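Local atomic coordinates of Lin0012 protein (Listeria innocua, PDB entry 3K17), a protein that probably catalyses the ATP-dependent phosphorylation of phosphomevalonate in the mevalonate route to isopentenyl diphosphate, as a member of the GHMP kinase family. Residues L270-Q282 with K298-K312. Residues are numbered along the deposited sequence; the frame is centred on the assembly and turned at random.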
ATOM      1  N   LEU A 270      -0.437 -38.449  43.202  1.00 26.30           N
ATOM      2  CA  LEU A 270      -1.012 -37.788  42.035  1.00 28.62           C
ATOM      3  C   LEU A 270      -1.868 -36.618  42.515  1.00 29.45           C
ATOM      4  O   LEU A 270      -1.724 -35.496  42.023  1.00 30.07           O
ATOM      5  CB  LEU A 270      -1.869 -38.766  41.220  1.00 28.33           C
ATOM      6  CG  LEU A 270      -2.600 -38.193  39.995  1.00 28.84           C
ATOM      7  CD1 LEU A 270      -1.617 -37.545  39.026  1.00 26.07           C
ATOM      8  CD2 LEU A 270      -3.368 -39.302  39.313  1.00 27.74           C
ATOM      9  N   TYR A 271      -2.739 -36.875  43.492  1.00 28.66           N
ATOM     10  CA  TYR A 271      -3.612 -35.832  44.031  1.00 29.16           C
ATOM     11  C   TYR A 271      -2.844 -34.632  44.571  1.00 29.86           C
ATOM     12  O   TYR A 271      -3.136 -33.487  44.225  1.00 29.27           O
ATOM     13  CB  TYR A 271      -4.506 -36.385  45.151  1.00 28.94           C
ATOM     14  CG  TYR A 271      -5.394 -37.537  44.738  1.00 27.27           C
ATOM     15  CD1 TYR A 271      -6.176 -37.466  43.583  1.00 28.80           C
ATOM     16  CD2 TYR A 271      -5.452 -38.702  45.503  1.00 28.05           C
ATOM     17  CE1 TYR A 271      -6.997 -38.535  43.199  1.00 27.97           C
ATOM     18  CE2 TYR A 271      -6.264 -39.774  45.132  1.00 27.10           C
ATOM     19  CZ  TYR A 271      -7.031 -39.686  43.980  1.00 28.24           C
ATOM     20  OH  TYR A 271      -7.819 -40.749  43.607  1.00 29.72           O
ATOM     21  N   SER A 272      -1.863 -34.890  45.428  1.00 31.12           N
ATOM     22  CA  SER A 272      -1.079 -33.808  46.003  1.00 30.91           C
ATOM     23  C   SER A 272      -0.295 -33.042  44.943  1.00 29.82           C
ATOM     24  O   SER A 272      -0.137 -31.834  45.048  1.00 32.26           O
ATOM     25  CB  SER A 272      -0.133 -34.353  47.082  1.00 32.36           C
ATOM     26  OG  SER A 272       0.617 -35.451  46.600  1.00 34.67           O
ATOM     27  N   SER A 273       0.189 -33.737  43.917  1.00 30.34           N
ATOM     28  CA  SER A 273       0.946 -33.080  42.853  1.00 28.34           C
ATOM     29  C   SER A 273       0.051 -32.126  42.067  1.00 27.05           C
ATOM     30  O   SER A 273       0.457 -31.015  41.716  1.00 28.47           O
ATOM     31  CB  SER A 273       1.541 -34.115  41.895  1.00 29.12           C
ATOM     32  OG  SER A 273       2.439 -34.974  42.565  1.00 32.93           O
ATOM     33  N   ILE A 274      -1.167 -32.565  41.781  1.00 26.50           N
ATOM     34  CA  ILE A 274      -2.112 -31.732  41.048  1.00 25.08           C
ATOM     35  C   ILE A 274      -2.449 -30.484  41.873  1.00 26.66           C
ATOM     36  O   ILE A 274      -2.480 -29.366  41.346  1.00 24.19           O
ATOM     37  CB  ILE A 274      -3.397 -32.521  40.725  1.00 24.49           C
ATOM     38  CG1 ILE A 274      -3.079 -33.643  39.729  1.00 22.81           C
ATOM     39  CG2 ILE A 274      -4.458 -31.597  40.158  1.00 23.53           C
ATOM     40  CD1 ILE A 274      -2.543 -33.156  38.387  1.00 26.60           C
ATOM     41  N   LYS A 275      -2.678 -30.671  43.172  1.00 27.24           N
ATOM     42  CA  LYS A 275      -3.002 -29.546  44.043  1.00 28.46           C
ATOM     43  C   LYS A 275      -1.866 -28.538  44.017  1.00 28.75           C
ATOM     44  O   LYS A 275      -2.096 -27.330  43.927  1.00 28.46           O
ATOM     45  CB  LYS A 275      -3.224 -30.012  45.485  1.00 30.38           C
ATOM     46  CG  LYS A 275      -4.339 -31.022  45.678  1.00 32.56           C
ATOM     47  CD  LYS A 275      -4.575 -31.250  47.173  1.00 36.55           C
ATOM     48  CE  LYS A 275      -5.267 -32.572  47.443  1.00 37.94           C
ATOM     49  NZ  LYS A 275      -6.563 -32.663  46.737  1.00 40.95           N
ATOM     50  N   GLU A 276      -0.635 -29.036  44.092  1.00 29.29           N
ATOM     51  CA  GLU A 276       0.531 -28.160  44.070  1.00 29.16           C
ATOM     52  C   GLU A 276       0.669 -27.458  42.722  1.00 28.45           C
ATOM     53  O   GLU A 276       0.964 -26.260  42.668  1.00 28.67           O
ATOM     54  CB  GLU A 276       1.809 -28.949  44.366  1.00 31.29           C
ATOM     55  CG  GLU A 276       1.843 -29.604  45.739  1.00 34.52           C
ATOM     56  CD  GLU A 276       3.209 -30.179  46.060  1.00 38.32           C
ATOM     57  OE1 GLU A 276       4.172 -29.390  46.133  1.00 39.73           O
ATOM     58  OE2 GLU A 276       3.327 -31.410  46.232  1.00 39.92           O
ATOM     59  N   ASN A 277       0.465 -28.198  41.633  1.00 27.72           N
ATOM     60  CA  ASN A 277       0.571 -27.591  40.308  1.00 26.78           C
ATOM     61  C   ASN A 277      -0.465 -26.476  40.231  1.00 25.05           C
ATOM     62  O   ASN A 277      -0.174 -25.374  39.776  1.00 26.08           O
ATOM     63  CB  ASN A 277       0.301 -28.617  39.201  1.00 24.79           C
ATOM     64  CG  ASN A 277       0.875 -28.191  37.855  1.00 23.41           C
ATOM     65  OD1 ASN A 277       1.146 -27.011  37.626  1.00 26.35           O
ATOM     66  ND2 ASN A 277       1.054 -29.151  36.955  1.00 24.71           N
ATOM     67  N   ARG A 278      -1.677 -26.772  40.685  1.00 28.28           N
ATOM     68  CA  ARG A 278      -2.746 -25.782  40.673  1.00 29.76           C
ATOM     69  C   ARG A 278      -2.299 -24.528  41.408  1.00 30.23           C
ATOM     70  O   ARG A 278      -2.521 -23.414  40.944  1.00 31.14           O
ATOM     71  CB  ARG A 278      -4.006 -26.325  41.356  1.00 30.10           C
ATOM     72  CG  ARG A 278      -5.115 -25.278  41.476  1.00 29.08           C
ATOM     73  CD  ARG A 278      -6.280 -25.734  42.337  1.00 27.73           C
ATOM     74  NE  ARG A 278      -7.299 -24.689  42.408  1.00 28.18           N
ATOM     75  CZ  ARG A 278      -8.320 -24.676  43.261  1.00 28.47           C
ATOM     76  NH1 ARG A 278      -8.482 -25.659  44.135  1.00 26.41           N
ATOM     77  NH2 ARG A 278      -9.182 -23.667  43.245  1.00 28.41           N
ATOM     78  N   ARG A 279      -1.663 -24.724  42.557  1.00 32.31           N
ATOM     79  CA  ARG A 279      -1.202 -23.618  43.382  1.00 33.61           C
ATOM     80  C   ARG A 279      -0.194 -22.705  42.704  1.00 33.22           C
ATOM     81  O   ARG A 279      -0.368 -21.485  42.702  1.00 33.25           O
ATOM     82  CB  ARG A 279      -0.612 -24.149  44.695  1.00 38.29           C
ATOM     83  CG  ARG A 279      -1.584 -24.986  45.533  1.00 42.76           C
ATOM     84  CD  ARG A 279      -2.884 -24.239  45.798  1.00 46.35           C
ATOM     85  NE  ARG A 279      -3.744 -24.913  46.772  1.00 49.75           N
ATOM     86  CZ  ARG A 279      -4.365 -26.074  46.572  1.00 50.66           C
ATOM     87  NH1 ARG A 279      -4.235 -26.722  45.422  1.00 49.88           N
ATOM     88  NH2 ARG A 279      -5.134 -26.581  47.527  1.00 51.76           N
ATOM     89  N   ILE A 280       0.856 -23.278  42.122  1.00 31.65           N
ATOM     90  CA  ILE A 280       1.868 -22.452  41.470  1.00 30.79           C
ATOM     91  C   ILE A 280       1.308 -21.713  40.258  1.00 30.52           C
ATOM     92  O   ILE A 280       1.793 -20.644  39.901  1.00 28.49           O
ATOM     93  CB  ILE A 280       3.104 -23.282  41.044  1.00 31.87           C
ATOM     94  CG1 ILE A 280       2.741 -24.249  39.917  1.00 31.22           C
ATOM     95  CG2 ILE A 280       3.638 -24.061  42.245  1.00 31.69           C
ATOM     96  CD1 ILE A 280       3.934 -25.015  39.386  1.00 31.42           C
ATOM     97  N   LEU A 281       0.287 -22.283  39.626  1.00 31.57           N
ATOM     98  CA  LEU A 281      -0.328 -21.633  38.472  1.00 32.00           C
ATOM     99  C   LEU A 281      -1.172 -20.472  38.983  1.00 34.64           C
ATOM    100  O   LEU A 281      -1.284 -19.438  38.325  1.00 35.21           O
ATOM    101  CB  LEU A 281      -1.185 -22.631  37.682  1.00 28.37           C
ATOM    102  CG  LEU A 281      -0.394 -23.607  36.795  1.00 25.60           C
ATOM    103  CD1 LEU A 281      -1.302 -24.689  36.242  1.00 24.02           C
ATOM    104  CD2 LEU A 281       0.272 -22.839  35.668  1.00 23.87           C
ATOM    105  N   GLN A 282      -1.754 -20.644  40.167  1.00 36.37           N
ATOM    106  CA  GLN A 282      -2.558 -19.591  40.780  1.00 37.66           C
ATOM    107  C   GLN A 282      -1.607 -18.451  41.123  1.00 38.38           C
ATOM    108  O   GLN A 282      -1.915 -17.281  40.904  1.00 39.01           O
ATOM    109  CB  GLN A 282      -3.220 -20.083  42.074  1.00 39.69           C
ATOM    110  CG  GLN A 282      -4.250 -21.192  41.912  1.00 39.53           C
ATOM    111  CD  GLN A 282      -4.901 -21.569  43.237  1.00 41.34           C
ATOM    112  OE1 GLN A 282      -4.223 -21.951  44.192  1.00 41.03           O
ATOM    113  NE2 GLN A 282      -6.219 -21.462  43.297  1.00 39.85           N
ATOM    114  N   LYS A 298     -11.954 -21.980  39.390  1.00 26.59           N
ATOM    115  CA  LYS A 298     -11.693 -22.096  40.820  1.00 28.17           C
ATOM    116  C   LYS A 298     -12.736 -23.024  41.434  1.00 28.52           C
ATOM    117  O   LYS A 298     -12.402 -23.950  42.176  1.00 28.80           O
ATOM    118  CB  LYS A 298     -11.772 -20.726  41.501  1.00 29.82           C
ATOM    119  CG  LYS A 298     -11.567 -20.787  43.019  1.00 32.21           C
ATOM    120  CD  LYS A 298     -11.717 -19.416  43.660  1.00 34.14           C
ATOM    121  CE  LYS A 298     -11.225 -19.422  45.104  1.00 36.77           C
ATOM    122  NZ  LYS A 298     -11.942 -20.411  45.960  1.00 36.58           N
ATOM    123  N   GLU A 299     -14.004 -22.767  41.125  1.00 27.13           N
ATOM    124  CA  GLU A 299     -15.086 -23.595  41.645  1.00 27.16           C
ATOM    125  C   GLU A 299     -14.938 -25.022  41.148  1.00 25.76           C
ATOM    126  O   GLU A 299     -15.217 -25.974  41.868  1.00 25.08           O
ATOM    127  CB  GLU A 299     -16.445 -23.040  41.208  1.00 30.97           C
ATOM    128  CG  GLU A 299     -16.766 -21.682  41.788  1.00 36.09           C
ATOM    129  CD  GLU A 299     -16.625 -21.665  43.296  1.00 40.73           C
ATOM    130  OE1 GLU A 299     -17.241 -22.530  43.957  1.00 43.74           O
ATOM    131  OE2 GLU A 299     -15.898 -20.793  43.819  1.00 42.80           O
ATOM    132  N   LEU A 300     -14.494 -25.170  39.906  1.00 25.33           N
ATOM    133  CA  LEU A 300     -14.314 -26.492  39.336  1.00 24.33           C
ATOM    134  C   LEU A 300     -13.270 -27.282  40.130  1.00 24.62           C
ATOM    135  O   LEU A 300     -13.516 -28.418  40.540  1.00 25.94           O
ATOM    136  CB  LEU A 300     -13.906 -26.362  37.864  1.00 23.66           C
ATOM    137  CG  LEU A 300     -13.651 -27.638  37.057  1.00 24.55           C
ATOM    138  CD1 LEU A 300     -13.843 -27.348  35.573  1.00 23.70           C
ATOM    139  CD2 LEU A 300     -12.246 -28.153  37.332  1.00 19.96           C
ATOM    140  N   ALA A 301     -12.113 -26.672  40.364  1.00 25.57           N
ATOM    141  CA  ALA A 301     -11.039 -27.331  41.099  1.00 27.01           C
ATOM    142  C   ALA A 301     -11.368 -27.496  42.581  1.00 27.37           C
ATOM    143  O   ALA A 301     -11.056 -28.526  43.175  1.00 27.06           O
ATOM    144  CB  ALA A 301      -9.732 -26.559  40.932  1.00 25.50           C
ATOM    145  N   ASP A 302     -11.988 -26.488  43.183  1.00 28.29           N
ATOM    146  CA  ASP A 302     -12.340 -26.590  44.595  1.00 30.78           C
ATOM    147  C   ASP A 302     -13.260 -27.772  44.846  1.00 31.69           C
ATOM    148  O   ASP A 302     -13.045 -28.553  45.773  1.00 32.72           O
ATOM    149  CB  ASP A 302     -13.011 -25.312  45.088  1.00 31.82           C
ATOM    150  CG  ASP A 302     -12.024 -24.188  45.287  1.00 33.07           C
ATOM    151  OD1 ASP A 302     -10.818 -24.485  45.417  1.00 33.94           O
ATOM    152  OD2 ASP A 302     -12.449 -23.015  45.328  1.00 35.92           O
ATOM    153  N   SER A 303     -14.286 -27.910  44.013  1.00 32.31           N
ATOM    154  CA  SER A 303     -15.221 -29.012  44.171  1.00 32.23           C
ATOM    155  C   SER A 303     -14.510 -30.352  43.988  1.00 32.40           C
ATOM    156  O   SER A 303     -14.848 -31.339  44.645  1.00 30.42           O
ATOM    157  CB  SER A 303     -16.377 -28.864  43.176  1.00 33.99           C
ATOM    158  OG  SER A 303     -15.897 -28.583  41.874  1.00 41.87           O
ATOM    159  N   ALA A 304     -13.521 -30.387  43.098  1.00 31.92           N
ATOM    160  CA  ALA A 304     -12.767 -31.613  42.864  1.00 30.71           C
ATOM    161  C   ALA A 304     -12.002 -31.960  44.138  1.00 31.95           C
ATOM    162  O   ALA A 304     -11.913 -33.120  44.530  1.00 31.48           O
ATOM    163  CB  ALA A 304     -11.795 -31.421  41.707  1.00 31.17           C
ATOM    164  N   GLU A 305     -11.453 -30.939  44.783  1.00 32.90           N
ATOM    165  CA  GLU A 305     -10.700 -31.135  46.010  1.00 35.04           C
ATOM    166  C   GLU A 305     -11.601 -31.481  47.198  1.00 36.35           C
ATOM    167  O   GLU A 305     -11.292 -32.386  47.971  1.00 36.43           O
ATOM    168  CB  GLU A 305      -9.866 -29.888  46.307  1.00 34.66           C
ATOM    169  CG  GLU A 305      -8.679 -29.725  45.363  1.00 36.35           C
ATOM    170  CD  GLU A 305      -7.843 -28.504  45.678  1.00 37.50           C
ATOM    171  OE1 GLU A 305      -7.746 -28.152  46.871  1.00 40.25           O
ATOM    172  OE2 GLU A 305      -7.269 -27.905  44.744  1.00 36.29           O
ATOM    173  N   ASN A 306     -12.721 -30.775  47.333  1.00 38.10           N
ATOM    174  CA  ASN A 306     -13.645 -31.036  48.430  1.00 39.45           C
ATOM    175  C   ASN A 306     -14.211 -32.446  48.350  1.00 40.73           C
ATOM    176  O   ASN A 306     -14.590 -33.031  49.365  1.00 40.16           O
ATOM    177  CB  ASN A 306     -14.803 -30.037  48.415  1.00 39.52           C
ATOM    178  CG  ASN A 306     -14.340 -28.611  48.592  1.00 41.17           C
ATOM    179  OD1 ASN A 306     -13.391 -28.341  49.329  1.00 41.70           O
ATOM    180  ND2 ASN A 306     -15.017 -27.684  47.926  1.00 41.60           N
HETATM  181  N   MSE A 307     -14.258 -32.990  47.138  1.00 42.06           N
HETATM  182  CA  MSE A 307     -14.796 -34.326  46.921  1.00 42.77           C
HETATM  183  C   MSE A 307     -13.770 -35.407  47.248  1.00 41.62           C
HETATM  184  O   MSE A 307     -14.056 -36.599  47.134  1.00 39.98           O
HETATM  185  CB  MSE A 307     -15.251 -34.467  45.468  1.00 48.52           C
HETATM  186  CG  MSE A 307     -16.410 -35.425  45.263  1.00 54.73           C
HETATM  187 SE   MSE A 307     -18.023 -34.808  46.145  1.00 67.03          SE
HETATM  188  CE  MSE A 307     -18.569 -33.466  44.865  1.00 62.10           C
ATOM    189  N   GLY A 308     -12.569 -34.988  47.641  1.00 40.49           N
ATOM    190  CA  GLY A 308     -11.533 -35.947  47.982  1.00 39.06           C
ATOM    191  C   GLY A 308     -10.396 -36.080  46.982  1.00 38.93           C
ATOM    192  O   GLY A 308      -9.339 -36.608  47.322  1.00 38.43           O
ATOM    193  N   GLY A 309     -10.598 -35.603  45.756  1.00 36.64           N
ATOM    194  CA  GLY A 309      -9.558 -35.707  44.745  1.00 32.80           C
ATOM    195  C   GLY A 309      -8.768 -34.427  44.540  1.00 31.43           C
ATOM    196  O   GLY A 309      -8.407 -33.754  45.500  1.00 31.53           O
ATOM    197  N   ALA A 310      -8.492 -34.099  43.279  1.00 27.20           N
ATOM    198  CA  ALA A 310      -7.755 -32.890  42.931  1.00 25.03           C
ATOM    199  C   ALA A 310      -8.195 -32.424  41.543  1.00 23.03           C
ATOM    200  O   ALA A 310      -8.676 -33.219  40.735  1.00 21.84           O
ATOM    201  CB  ALA A 310      -6.256 -33.159  42.953  1.00 23.79           C
ATOM    202  N   GLY A 311      -8.037 -31.135  41.274  1.00 22.34           N
ATOM    203  CA  GLY A 311      -8.445 -30.601  39.991  1.00 22.10           C
ATOM    204  C   GLY A 311      -7.701 -29.333  39.645  1.00 22.42           C
ATOM    205  O   GLY A 311      -7.020 -28.758  40.495  1.00 21.82           O
ATOM    206  N   LYS A 312      -7.834 -28.883  38.398  1.00 20.99           N
ATOM    207  CA  LYS A 312      -7.140 -27.678  37.960  1.00 19.63           C
ATOM    208  C   LYS A 312      -7.520 -27.316  36.535  1.00 19.34           C
ATOM    209  O   LYS A 312      -8.196 -28.077  35.847  1.00 19.44           O
ATOM    210  CB  LYS A 312      -5.619 -27.891  38.026  1.00 18.89           C
ATOM    211  CG  LYS A 312      -5.127 -29.093  37.221  1.00 18.85           C
ATOM    212  CD  LYS A 312      -3.598 -29.237  37.241  1.00 19.65           C
ATOM    213  CE  LYS A 312      -2.886 -28.183  36.390  1.00 19.30           C
ATOM    214  NZ  LYS A 312      -2.928 -28.477  34.920  1.00 18.91           N
TER
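In the C-terminal GHMP kinase region, a helix-turn-strand unit folds against helix 267-288, and Arg278, Asp302 and Glu305 show how one arginine can join two antiparallel helices. Arg278 bridges the gap between helical segments whose axes come within 11.9 Å, because its CG lies opposite the backbone N (chi1 175°) and the chain is extended to NE; it enters as a knob among Lys298, Ala301, Asp302 and Glu305. Its guanidinium lies with one face on Ala301 CB, 3.3 Å from Arg278 CZ, while acids meet its edge. Arg278 NH1 and NH2 both bond Asp302 OD1, at 2.9 and 2.8 Å, from the same face of the carboxylate. Arg278 NH1 also reaches Glu305 OE2 (2.6 Å), in the guanidinium plane but from above the carboxylate plane; Glu293 takes NE. These bonds restrict the group's rotation. The Arg279 guanidinium, coming from the opposite direction, is turned nearly parallel to the Glu305 carboxylate but offset from its plane, and Arg279 NH2 bonds Glu305 OE1 (3.1 Å) from the syn side, whereas Asp302 OD2 turns its syn lone pair to Lys298 NZ. The network probably offsets the charge of the closely spaced cations.

Beyond the Schellman turn at Gly308, the contact is made largely by carbon atoms: Ile274 CG2 packs on Ala310 CB (3.7 Å), Lys312 CG and CD rest on Ile274 CG2, its CE turns to Leu281 CD1, and NZ pairs with Glu20. Edge strand 310-313 thus has helix 267-288 on one face and, with Ala304 against Gly311, helix 295-306 on the other, consistent with the ferredoxin-like C-terminal domain of GHMP kinases.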